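Local coordinates for BREX protein BrxA (Magnetospirillum magneticum, PDB 3BHW) that probably serves in a type 1 BREX system that protects bacteria against double-stranded DNA phage by blocking phage DNA replication without degrading the phage DNA, at residues L107-Q112 with P118-K123; S60-N65 with I95-L100. All blocks are in the same frame, centred on the assembly; numbering follows the deposited sequence. Where two conformers were deposited one is given.

Interaction 1: residues L107-Q112 with P118-K123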
loop_
_atom_site.group_PDB
_atom_site.type_symbol
_atom_site.label_atom_id
_atom_site.label_comp_id
_atom_site.label_asym_id
_atom_site.label_seq_id
_atom_site.Cartn_x
_atom_site.Cartn_y
_atom_site.Cartn_z
ATOM N N LEU A 107 3.855 6.568 12.921
ATOM C CA LEU A 107 3.711 7.615 13.936
ATOM C C LEU A 107 2.361 7.640 14.624
ATOM O O LEU A 107 2.248 8.339 15.614
ATOM C CB LEU A 107 3.924 8.967 13.300
ATOM C CG LEU A 107 5.212 9.005 12.471
ATOM C CD1 LEU A 107 5.284 10.334 11.827
ATOM C CD2 LEU A 107 6.473 8.766 13.243
ATOM N N VAL A 108 1.350 6.939 14.089
ATOM C CA VAL A 108 -0.005 6.941 14.689
ATOM C C VAL A 108 -0.495 5.528 15.023
ATOM O O VAL A 108 -0.799 5.185 16.185
ATOM C CB VAL A 108 -1.051 7.684 13.764
ATOM C CG1 VAL A 108 -2.386 7.839 14.483
ATOM C CG2 VAL A 108 -0.536 9.062 13.300
ATOM N N VAL A 109 -0.608 4.693 14.007
ATOM C CA VAL A 109 -1.104 3.329 14.271
ATOM C C VAL A 109 -0.242 2.590 15.290
ATOM O O VAL A 109 -0.791 1.992 16.225
ATOM C CB VAL A 109 -1.306 2.528 12.968
ATOM C CG1 VAL A 109 -1.924 1.161 13.253
ATOM C CG2 VAL A 109 -2.083 3.371 11.988
ATOM N N ARG A 110 1.076 2.654 15.145
ATOM C CA ARG A 110 1.909 1.924 16.102
ATOM C C ARG A 110 1.564 2.324 17.549
ATOM O O ARG A 110 1.395 1.479 18.370
ATOM C CB ARG A 110 3.380 2.248 15.842
ATOM C CG ARG A 110 4.342 1.533 16.791
ATOM C CD ARG A 110 5.721 2.165 16.740
ATOM N NE ARG A 110 6.223 2.246 15.371
ATOM C CZ ARG A 110 6.632 1.193 14.679
ATOM N NH1 ARG A 110 6.628 -0.015 15.242
ATOM N NH2 ARG A 110 7.044 1.343 13.435
ATOM N N ASP A 111 1.456 3.622 17.856
ATOM C CA ASP A 111 1.236 4.042 19.242
ATOM C C ASP A 111 -0.159 3.712 19.753
ATOM O O ASP A 111 -0.364 3.556 20.953
ATOM C CB ASP A 111 1.528 5.537 19.435
ATOM C CG ASP A 111 2.189 5.830 20.795
ATOM O OD1 ASP A 111 3.084 5.072 21.203
ATOM O OD2 ASP A 111 1.821 6.799 21.449
ATOM N N GLN A 112 -1.131 3.606 18.862
ATOM C CA GLN A 112 -2.485 3.195 19.264
ATOM C C GLN A 112 -2.486 1.800 19.863
ATOM O O GLN A 112 -3.291 1.522 20.717
ATOM C CB GLN A 112 -3.485 3.225 18.093
ATOM C CG GLN A 112 -3.879 4.604 17.662
ATOM C CD GLN A 112 -4.499 5.414 18.805
ATOM O OE1 GLN A 112 -3.782 6.086 19.566
ATOM N NE2 GLN A 112 -5.803 5.322 18.954
ATOM N N PRO A 118 -7.177 -1.141 21.251
ATOM C CA PRO A 118 -6.766 -0.086 20.352
ATOM C C PRO A 118 -7.848 0.183 19.298
ATOM O O PRO A 118 -8.527 -0.749 18.823
ATOM C CB PRO A 118 -5.505 -0.644 19.705
ATOM C CG PRO A 118 -5.017 -1.720 20.594
ATOM C CD PRO A 118 -6.219 -2.263 21.285
ATOM N N ASP A 119 -8.017 1.459 18.971
ATOM C CA ASP A 119 -8.843 1.863 17.848
ATOM C C ASP A 119 -8.154 2.909 16.986
ATOM O O ASP A 119 -7.073 3.452 17.346
ATOM C CB ASP A 119 -10.223 2.336 18.334
ATOM C CG ASP A 119 -10.165 3.524 19.272
ATOM O OD1 ASP A 119 -9.193 4.290 19.279
ATOM O OD2 ASP A 119 -11.162 3.723 20.002
ATOM N N LEU A 120 -8.780 3.201 15.844
ATOM C CA LEU A 120 -8.232 4.199 14.941
ATOM C C LEU A 120 -9.370 5.012 14.341
ATOM O O LEU A 120 -9.663 4.906 13.170
ATOM C CB LEU A 120 -7.407 3.494 13.851
ATOM C CG LEU A 120 -6.452 4.359 13.015
ATOM C CD1 LEU A 120 -5.293 4.849 13.889
ATOM C CD2 LEU A 120 -5.916 3.604 11.796
ATOM N N PRO A 121 -10.056 5.817 15.167
ATOM C CA PRO A 121 -11.158 6.591 14.614
ATOM C C PRO A 121 -10.661 7.636 13.624
ATOM O O PRO A 121 -9.490 8.031 13.697
ATOM C CB PRO A 121 -11.778 7.232 15.865
ATOM C CG PRO A 121 -10.728 7.273 16.828
ATOM C CD PRO A 121 -9.928 6.029 16.612
ATOM N N ARG A 122 -11.542 8.046 12.706
ATOM C CA ARG A 122 -11.200 9.007 11.646
ATOM C C ARG A 122 -10.591 10.331 12.095
ATOM O O ARG A 122 -9.740 10.868 11.398
ATOM C CB ARG A 122 -12.377 9.226 10.703
ATOM C CG ARG A 122 -12.772 7.963 9.975
ATOM C CD ARG A 122 -12.197 7.892 8.551
ATOM N NE ARG A 122 -12.798 6.780 7.795
ATOM C CZ ARG A 122 -12.979 6.782 6.478
ATOM N NH1 ARG A 122 -12.615 7.839 5.762
ATOM N NH2 ARG A 122 -13.534 5.736 5.871
ATOM N N LYS A 123 -10.975 10.857 13.263
ATOM C CA LYS A 123 -10.326 12.083 13.778
ATOM C C LYS A 123 -8.792 11.942 13.844
ATOM O O LYS A 123 -8.079 12.938 13.744
ATOM C CB LYS A 123 -10.835 12.486 15.165
ATOM C CG LYS A 123 -10.833 11.343 16.190
ATOM C CD LYS A 123 -10.200 11.712 17.523
ATOM C CE LYS A 123 -11.266 12.065 18.561
ATOM N NZ LYS A 123 -11.539 13.521 18.633
#

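Interaction 2: residues S60-N65 with I95-L100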
loop_
_atom_site.group_PDB
_atom_site.type_symbol
_atom_site.label_atom_id
_atom_site.label_comp_id
_atom_site.label_asym_id
_atom_site.label_seq_id
_atom_site.Cartn_x
_atom_site.Cartn_y
_atom_site.Cartn_z
ATOM N N SER A 60 -4.163 1.856 -12.756
ATOM C CA SER A 60 -3.184 0.833 -13.145
ATOM C C SER A 60 -1.750 1.350 -13.067
ATOM O O SER A 60 -0.823 0.587 -12.759
ATOM C CB SER A 60 -3.480 0.256 -14.527
ATOM O OG SER A 60 -3.597 1.299 -15.468
ATOM N N SER A 61 -1.547 2.631 -13.347
ATOM C CA SER A 61 -0.216 3.213 -13.221
ATOM C C SER A 61 0.204 3.147 -11.765
ATOM O O SER A 61 1.305 2.725 -11.455
ATOM C CB SER A 61 -0.223 4.649 -13.707
ATOM O OG SER A 61 -0.773 4.667 -14.999
ATOM N N LEU A 62 -0.702 3.537 -10.877
ATOM C CA LEU A 62 -0.447 3.444 -9.425
ATOM C C LEU A 62 -0.055 2.021 -8.955
ATOM O O LEU A 62 0.997 1.836 -8.390
ATOM C CB LEU A 62 -1.676 3.969 -8.677
ATOM C CG LEU A 62 -1.597 3.845 -7.160
ATOM C CD1 LEU A 62 -0.516 4.749 -6.578
ATOM C CD2 LEU A 62 -2.962 4.023 -6.476
ATOM N N MET A 63 -0.882 1.045 -9.309
ATOM C CA MET A 63 -0.630 -0.348 -8.866
ATOM C C MET A 63 0.731 -0.819 -9.422
ATOM O O MET A 63 1.494 -1.502 -8.735
ATOM C CB MET A 63 -1.785 -1.216 -9.364
ATOM C CG MET A 63 -3.148 -0.726 -8.910
ATOM S SD MET A 63 -4.485 -2.001 -9.044
ATOM C CE MET A 63 -5.947 -1.058 -8.906
ATOM N N ARG A 64 1.067 -0.416 -10.650
ATOM C CA ARG A 64 2.368 -0.762 -11.232
ATOM C C ARG A 64 3.509 0.008 -10.552
ATOM O O ARG A 64 4.545 -0.567 -10.215
ATOM C CB ARG A 64 2.401 -0.467 -12.735
ATOM C CG ARG A 64 3.748 -0.893 -13.372
ATOM C CD ARG A 64 3.961 -0.216 -14.752
ATOM N NE ARG A 64 5.284 -0.554 -15.285
ATOM C CZ ARG A 64 5.710 -0.228 -16.505
ATOM N NH1 ARG A 64 4.925 0.474 -17.310
ATOM N NH2 ARG A 64 6.937 -0.576 -16.903
ATOM N N ASN A 65 3.332 1.319 -10.396
ATOM C CA ASN A 65 4.334 2.140 -9.725
ATOM C C ASN A 65 4.614 1.574 -8.340
ATOM O O ASN A 65 5.784 1.493 -7.894
ATOM C CB ASN A 65 3.913 3.603 -9.650
ATOM C CG ASN A 65 4.002 4.298 -10.977
ATOM O OD1 ASN A 65 3.349 5.323 -11.198
ATOM N ND2 ASN A 65 4.770 3.731 -11.882
ATOM N N ILE A 95 3.392 0.726 1.001
ATOM C CA ILE A 95 4.177 1.483 1.989
ATOM C C ILE A 95 5.428 2.112 1.394
ATOM O O ILE A 95 5.667 3.340 1.531
ATOM C CB ILE A 95 4.510 0.646 3.215
ATOM C CG1 ILE A 95 3.195 0.333 3.940
ATOM C CG2 ILE A 95 5.491 1.411 4.153
ATOM C CD1 ILE A 95 3.295 -0.853 4.878
ATOM N N LYS A 96 6.245 1.303 0.724
ATOM C CA LYS A 96 7.429 1.839 0.061
ATOM C C LYS A 96 7.141 3.042 -0.873
ATOM O O LYS A 96 7.912 3.987 -0.917
ATOM C CB LYS A 96 8.177 0.740 -0.688
ATOM C CG LYS A 96 9.573 1.218 -1.069
ATOM C CD LYS A 96 10.474 0.082 -1.389
ATOM C CE LYS A 96 11.776 0.598 -2.004
ATOM N NZ LYS A 96 12.617 -0.481 -2.614
ATOM N N HIS A 97 6.032 2.967 -1.611
ATOM C CA HIS A 97 5.643 3.979 -2.592
ATOM C C HIS A 97 5.086 5.235 -1.913
ATOM O O HIS A 97 5.114 6.345 -2.475
ATOM C CB HIS A 97 4.594 3.338 -3.529
ATOM C CG HIS A 97 3.998 4.284 -4.511
ATOM N ND1 HIS A 97 2.825 4.959 -4.248
ATOM C CD2 HIS A 97 4.358 4.622 -5.770
ATOM C CE1 HIS A 97 2.520 5.717 -5.285
ATOM N NE2 HIS A 97 3.437 5.539 -6.217
ATOM N N SER A 98 4.547 5.077 -0.712
ATOM C CA SER A 98 3.849 6.186 -0.027
ATOM C C SER A 98 4.303 6.531 1.409
ATOM O O SER A 98 3.905 5.892 2.354
ATOM C CB SER A 98 2.348 5.988 -0.055
ATOM O OG SER A 98 1.662 6.954 0.747
ATOM N N THR A 99 5.111 7.583 1.560
ATOM C CA THR A 99 5.467 8.081 2.893
ATOM C C THR A 99 4.221 8.491 3.681
ATOM O O THR A 99 4.220 8.422 4.895
ATOM C CB THR A 99 6.527 9.220 2.762
ATOM O OG1 THR A 99 7.647 8.700 2.014
ATOM C CG2 THR A 99 7.009 9.684 4.128
ATOM N N LEU A 100 3.170 8.965 3.002
ATOM C CA LEU A 100 1.965 9.353 3.696
ATOM C C LEU A 100 1.338 8.147 4.427
ATOM O O LEU A 100 0.923 8.259 5.604
ATOM C CB LEU A 100 0.960 10.015 2.738
ATOM C CG LEU A 100 -0.345 10.471 3.363
ATOM C CD1 LEU A 100 -0.135 11.760 4.097
ATOM C CD2 LEU A 100 -1.385 10.586 2.220
#

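Interaction 1: residues L107-Q112 with P118-K123
The last turns of helix 99-112 face an extended run, P118 to P121, that leads into helix 122-135, and the backbones come closest at Q112 and P118, whose CA atoms are 5.5 Å apart. This is a helix-loop-helix connection in the all-helical BrxA fold, with the second half of the loop folded back beside the helix end. Q112, long and with an amide at its tip, suits this place because it can cross to the loop backbone: its NE2 donates to D119 O over 2.8 Å, nearly straight at 166°. The acceptor lies in the plane of the Q112 amide, while the donor is tilted 31° from the carbonyl plane of D119. The first torsion puts CG beside the backbone N and next to L120 CD1; the bend at chi2 (-58°) then turns the amide toward D119 O. L120 fills the apolar side of the contact, where V109 and L120 cross at about a right angle. F104, of the same helix as V109, and L158 of helix 145-161 also touch L120. P118, which lacks a backbone N-H and favours an extended chain, sets its ring carbon CB 3.3 Å from Q112 O. Deeper in, V109 CG2 meets L120 CD2 at 3.8 Å.

Interaction 2: residues S60-N65 with I95-L100
A helix-to-helix packing contact in the BrxA fold, whose sequence family belongs to the helix-turn-helix clan, joins helix 57-67 to the C-terminal end of helix 83-97. H97 carries one side of it, reaching from the last turn of its helix toward L62 and N65, which lie three residues apart and so nearly one turn from each other on the same side of their own helix. The nearest CA atoms, those of N65 and H97, are 7.5 Å apart, a gap that the imidazole spans. With CG anti to the backbone N (chi1 174°), the H97 ring extends away from its own backbone toward helix 57-67. L62 brings up one methyl, CD1, which approaches the ring obliquely and lies 3.4 Å from H97 CE1; the two side chains cross at about a right angle. N65 adds its CB, 4.0 Å from H97 NE2. No hydrogen bond joins the segments, so the contact is van der Waals packing: the branched leucine offers a compact methyl to the flat ring, and the asparagine contributes its aliphatic carbon. Directly after H97 the chain turns at S98, whose OG caps L101 N at the start of helix 99-112. Beside the contact, R64 makes a cation-pi interaction with W38 of helix 35-43, M63 packs on helix 19-31, and I95 and K96 touch helix 191-197.

In the fold
Segment 95-100 runs into the start of helix 99-112, though its contact is made by H97 at the end of helix 83-97; interaction 1 uses the last turns of helix 99-112. They come in series along the chain, 60-65 with 95-100 closing before 107-112 with 118-123 opens. Their centres are about 22 Å apart and their nearest atoms about 7 Å, so they do not touch. The centre of interaction 2 is about 6 Å from the centre of the chain, and it joins helices separated by helix 72-80; that of interaction 1, about 17 Å from the chain centre, closes a short local connection. Helix 122-135 links them further: L100 packs on it and Q112 touches its M124.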